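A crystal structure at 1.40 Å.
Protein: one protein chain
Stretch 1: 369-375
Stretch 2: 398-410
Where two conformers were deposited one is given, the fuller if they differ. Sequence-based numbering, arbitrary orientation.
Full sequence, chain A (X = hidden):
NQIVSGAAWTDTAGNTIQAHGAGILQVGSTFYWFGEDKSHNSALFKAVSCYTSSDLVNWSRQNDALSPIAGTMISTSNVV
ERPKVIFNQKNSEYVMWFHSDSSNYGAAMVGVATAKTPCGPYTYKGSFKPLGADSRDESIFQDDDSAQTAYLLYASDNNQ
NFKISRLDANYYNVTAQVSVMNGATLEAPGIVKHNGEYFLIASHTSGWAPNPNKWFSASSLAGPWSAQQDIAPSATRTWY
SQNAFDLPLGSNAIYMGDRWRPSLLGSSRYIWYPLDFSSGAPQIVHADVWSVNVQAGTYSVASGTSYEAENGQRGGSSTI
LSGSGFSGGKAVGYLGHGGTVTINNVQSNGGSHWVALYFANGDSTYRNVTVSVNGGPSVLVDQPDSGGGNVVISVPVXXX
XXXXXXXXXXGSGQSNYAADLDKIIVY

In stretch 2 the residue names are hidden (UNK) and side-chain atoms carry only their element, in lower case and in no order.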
# COMPACT_ATOMS: atom_id res chain seq x y z
N VAL A 369 1.19 14.12 16.62
CA VAL A 369 1.44 15.55 16.74
C VAL A 369 0.11 16.27 16.62
O VAL A 369 -0.73 15.93 15.78
CB VAL A 369 2.48 16.04 15.70
CG1 VAL A 369 1.95 15.91 14.27
CG2 VAL A 369 2.94 17.48 16.02
N THR A 370 -0.10 17.26 17.49
CA THR A 370 -1.26 18.13 17.36
C THR A 370 -0.98 19.21 16.32
O THR A 370 0.14 19.74 16.23
CB THR A 370 -1.58 18.81 18.69
OG1 THR A 370 -0.46 19.61 19.09
CG2 THR A 370 -1.91 17.79 19.77
N VAL A 371 -2.00 19.54 15.53
CA VAL A 371 -1.90 20.53 14.46
C VAL A 371 -3.07 21.50 14.61
O VAL A 371 -4.23 21.08 14.61
CB VAL A 371 -1.91 19.87 13.07
CG1 VAL A 371 -1.74 20.92 11.98
CG2 VAL A 371 -0.81 18.81 12.95
N SER A 372 -2.75 22.79 14.72
CA SER A 372 -3.75 23.83 14.88
C SER A 372 -3.50 24.91 13.84
O SER A 372 -2.37 25.39 13.70
CB SER A 372 -3.62 24.43 16.29
OG SER A 372 -4.26 25.69 16.37
N VAL A 373 -4.54 25.29 13.11
CA VAL A 373 -4.42 26.30 12.06
C VAL A 373 -5.02 27.60 12.57
O VAL A 373 -6.19 27.63 12.97
CB VAL A 373 -5.13 25.85 10.77
CG1 VAL A 373 -4.98 26.92 9.69
CG2 VAL A 373 -4.58 24.51 10.30
N ASN A 374 -4.23 28.67 12.53
CA ASN A 374 -4.69 30.00 12.93
C ASN A 374 -5.36 29.98 14.30
O ASN A 374 -6.38 30.65 14.54
CB ASN A 374 -5.61 30.60 11.86
CG ASN A 374 -4.91 30.74 10.53
OD1 ASN A 374 -3.76 31.15 10.46
ND2 ASN A 374 -5.61 30.37 9.45
N GLY A 375 -4.82 29.18 15.21
CA GLY A 375 -5.35 29.07 16.55
C GLY A 375 -6.62 28.26 16.68
O GLY A 375 -7.24 28.29 17.75
N UNK A 398 -5.36 17.17 5.98
CA UNK A 398 -6.14 18.12 5.19
C UNK A 398 -6.52 19.30 6.08
O UNK A 398 -7.23 19.12 7.07
c UNK A 398 -10.07 16.85 3.57
n UNK A 398 -10.31 15.38 3.50
c UNK A 398 -7.95 18.16 3.40
c UNK A 398 -8.95 17.28 2.65
c UNK A 398 -7.38 17.45 4.62
N UNK A 399 -6.05 20.49 5.72
CA UNK A 399 -6.23 21.67 6.56
C UNK A 399 -7.03 22.74 5.81
O UNK A 399 -6.80 22.99 4.63
c UNK A 399 -4.88 22.26 6.97
c UNK A 399 -2.67 22.01 8.14
c UNK A 399 -3.97 21.33 7.78
c UNK A 399 -4.67 20.84 9.04
N UNK A 400 -7.94 23.40 6.54
CA UNK A 400 -8.68 24.53 6.01
C UNK A 400 -7.88 25.81 6.26
O UNK A 400 -7.67 26.19 7.42
c UNK A 400 -11.04 23.62 6.12
o UNK A 400 -11.00 23.28 4.94
n UNK A 400 -11.92 23.12 6.98
c UNK A 400 -10.05 24.63 6.67
N UNK A 401 -7.45 26.46 5.19
CA UNK A 401 -6.64 27.66 5.25
C UNK A 401 -7.45 28.86 4.75
O UNK A 401 -8.48 28.70 4.08
c UNK A 401 -5.37 27.51 4.41
c UNK A 401 -4.49 26.30 4.70
c UNK A 401 -3.33 26.23 3.72
c UNK A 401 -3.97 26.40 6.13
N UNK A 402 -6.97 30.05 5.07
CA UNK A 402 -7.59 31.28 4.61
C UNK A 402 -6.78 31.87 3.47
O UNK A 402 -5.59 31.61 3.32
c UNK A 402 -7.68 32.31 5.75
o UNK A 402 -9.55 31.14 6.67
c UNK A 402 -8.56 31.84 6.88
n UNK A 402 -8.21 32.23 8.10
N UNK A 403 -7.45 32.68 2.65
CA UNK A 403 -6.72 33.43 1.64
C UNK A 403 -5.74 34.39 2.31
O UNK A 403 -6.08 35.05 3.30
c UNK A 403 -7.69 34.21 0.75
o UNK A 403 -7.04 34.65 -0.43
N UNK A 404 -4.52 34.44 1.79
CA UNK A 404 -3.49 35.24 2.41
C UNK A 404 -2.56 34.40 3.26
O UNK A 404 -2.23 33.26 2.90
N UNK A 405 -2.14 34.94 4.39
CA UNK A 405 -1.16 34.27 5.24
C UNK A 405 -1.86 33.48 6.34
O UNK A 405 -2.92 33.87 6.84
c UNK A 405 0.44 36.23 4.85
c UNK A 405 1.54 35.58 4.02
o UNK A 405 2.35 36.33 3.42
o UNK A 405 1.62 34.34 3.96
c UNK A 405 -0.20 35.29 5.86
N UNK A 406 -1.26 32.35 6.69
CA UNK A 406 -1.79 31.46 7.70
C UNK A 406 -0.66 31.03 8.61
O UNK A 406 0.51 31.08 8.24
o UNK A 406 -4.72 30.42 6.69
c UNK A 406 -3.59 30.49 6.21
n UNK A 406 -3.36 30.80 4.94
c UNK A 406 -2.37 30.20 7.07
N UNK A 407 -1.03 30.60 9.82
CA UNK A 407 -0.09 30.00 10.76
C UNK A 407 -0.54 28.58 11.08
O UNK A 407 -1.74 28.30 11.18
c UNK A 407 -0.03 30.80 12.06
o UNK A 407 -1.12 30.46 12.93
N UNK A 408 0.43 27.67 11.22
CA UNK A 408 0.15 26.30 11.62
C UNK A 408 1.05 25.97 12.81
O UNK A 408 2.27 26.08 12.70
c UNK A 408 0.39 25.30 10.48
c UNK A 408 -0.36 25.72 9.21
c UNK A 408 -0.05 23.91 10.91
c UNK A 408 0.03 24.90 7.97
N UNK A 409 0.44 25.58 13.92
CA UNK A 409 1.17 25.32 15.16
C UNK A 409 1.18 23.82 15.44
O UNK A 409 0.13 23.17 15.40
o UNK A 409 0.70 27.49 16.13
c UNK A 409 1.24 25.71 17.63
c UNK A 409 0.55 26.08 16.33
N UNK A 410 2.36 23.29 15.75
CA UNK A 410 2.57 21.87 16.01
C UNK A 410 3.01 21.65 17.45
O UNK A 410 3.90 22.36 17.94
c UNK A 410 2.26 20.50 11.65
c UNK A 410 3.30 21.43 13.62
c UNK A 410 2.60 20.41 12.99
c UNK A 410 3.66 22.55 12.88
c UNK A 410 3.32 22.65 11.55
c UNK A 410 2.62 21.62 10.93
c UNK A 410 3.65 21.32 15.07
O HOH W 1 -0.47 22.30 17.96
O HOH W 2 -2.08 28.03 14.82
O HOH W 3 -7.87 28.97 9.24

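Position 398 carries four carbons in a row ending in nitrogen, and its side chain is out of reach of stretch 1: Lys398. Position 399 has four carbons forked at the second, the pattern of leucine; Leu399 points toward stretch 1, its CD1 lying 3.8 Å from Val373 CG2 and 4.1 Å from Val371 CG1.

At 400 the second of two carbons bears one oxygen and one nitrogen. An amide this short is asparagine, and the end of Asn400 leads away; its backbone O meets Val373 CG1 at 3.6 Å. Position 401 again shows four carbons forked at the second, one of them against Val373 CG1. This is Leu401, with CD2 3.7 Å from Val373 CG1. Position 402 repeats the short amide, hence Asn402; its ND2 stands 3.5 Å from Asn374 ND2, two donors that do not bond.

Position 403 has one carbon and one oxygen, out of reach: Ser403. Position 404 has no side-chain atoms and phi/psi of 99/-142°, where a CB would jam against the preceding carbonyl O; Gly404 fits this corner. At 405, three carbons end in two oxygens, a carboxylate leading away: Glu405.

Position 406 has two carbons, the second with one oxygen and one nitrogen. The oxygen accepts from Asn374 ND2 (2.9 Å) and from the backbone N of Asn402 (2.8 Å), while the nitrogen donates to Asn402 O (2.9 Å), as an amide can: Asn406. Position 407 has one carbon and one oxygen, so Ser407; its backbone N donates to Asn374 OD1 (2.9 Å) and its O accepts from Asn374 N (2.9 Å).

Position 408 forks at its first carbon, with one arm two carbons long: Ile408, whose CG2 packs 3.6 Å from Val371 CG1. Position 409 has one carbon bearing an oxygen and a carbon: Thr409, with N to Ser372 O at 2.8 Å and Ser372 N to Thr409 O at 3.0 Å. Position 410 has one carbon and a six-carbon ring without oxygen: Phe410, its CE1 3.7 Å from Val371 CG2 and Val369 CG2 at the ring edge.

The contact buries 590 Å². Strand 369-373 and the strand that ends the second stretch run antiparallel (161°), and the paired backbone bonds of Ser372 and Thr409 fix their register. Val371, Val373, Ile408 and Phe410 share one face, where Leu399 joins the apolar packing; Ser372 and Thr409 occupy the other. Beyond the strand, Asn374 extends the pairing through its side chain, and water 2 bridges Ser372 O and Gly375 N.

Stretch 2 398-410: KLNLNSGENSITF
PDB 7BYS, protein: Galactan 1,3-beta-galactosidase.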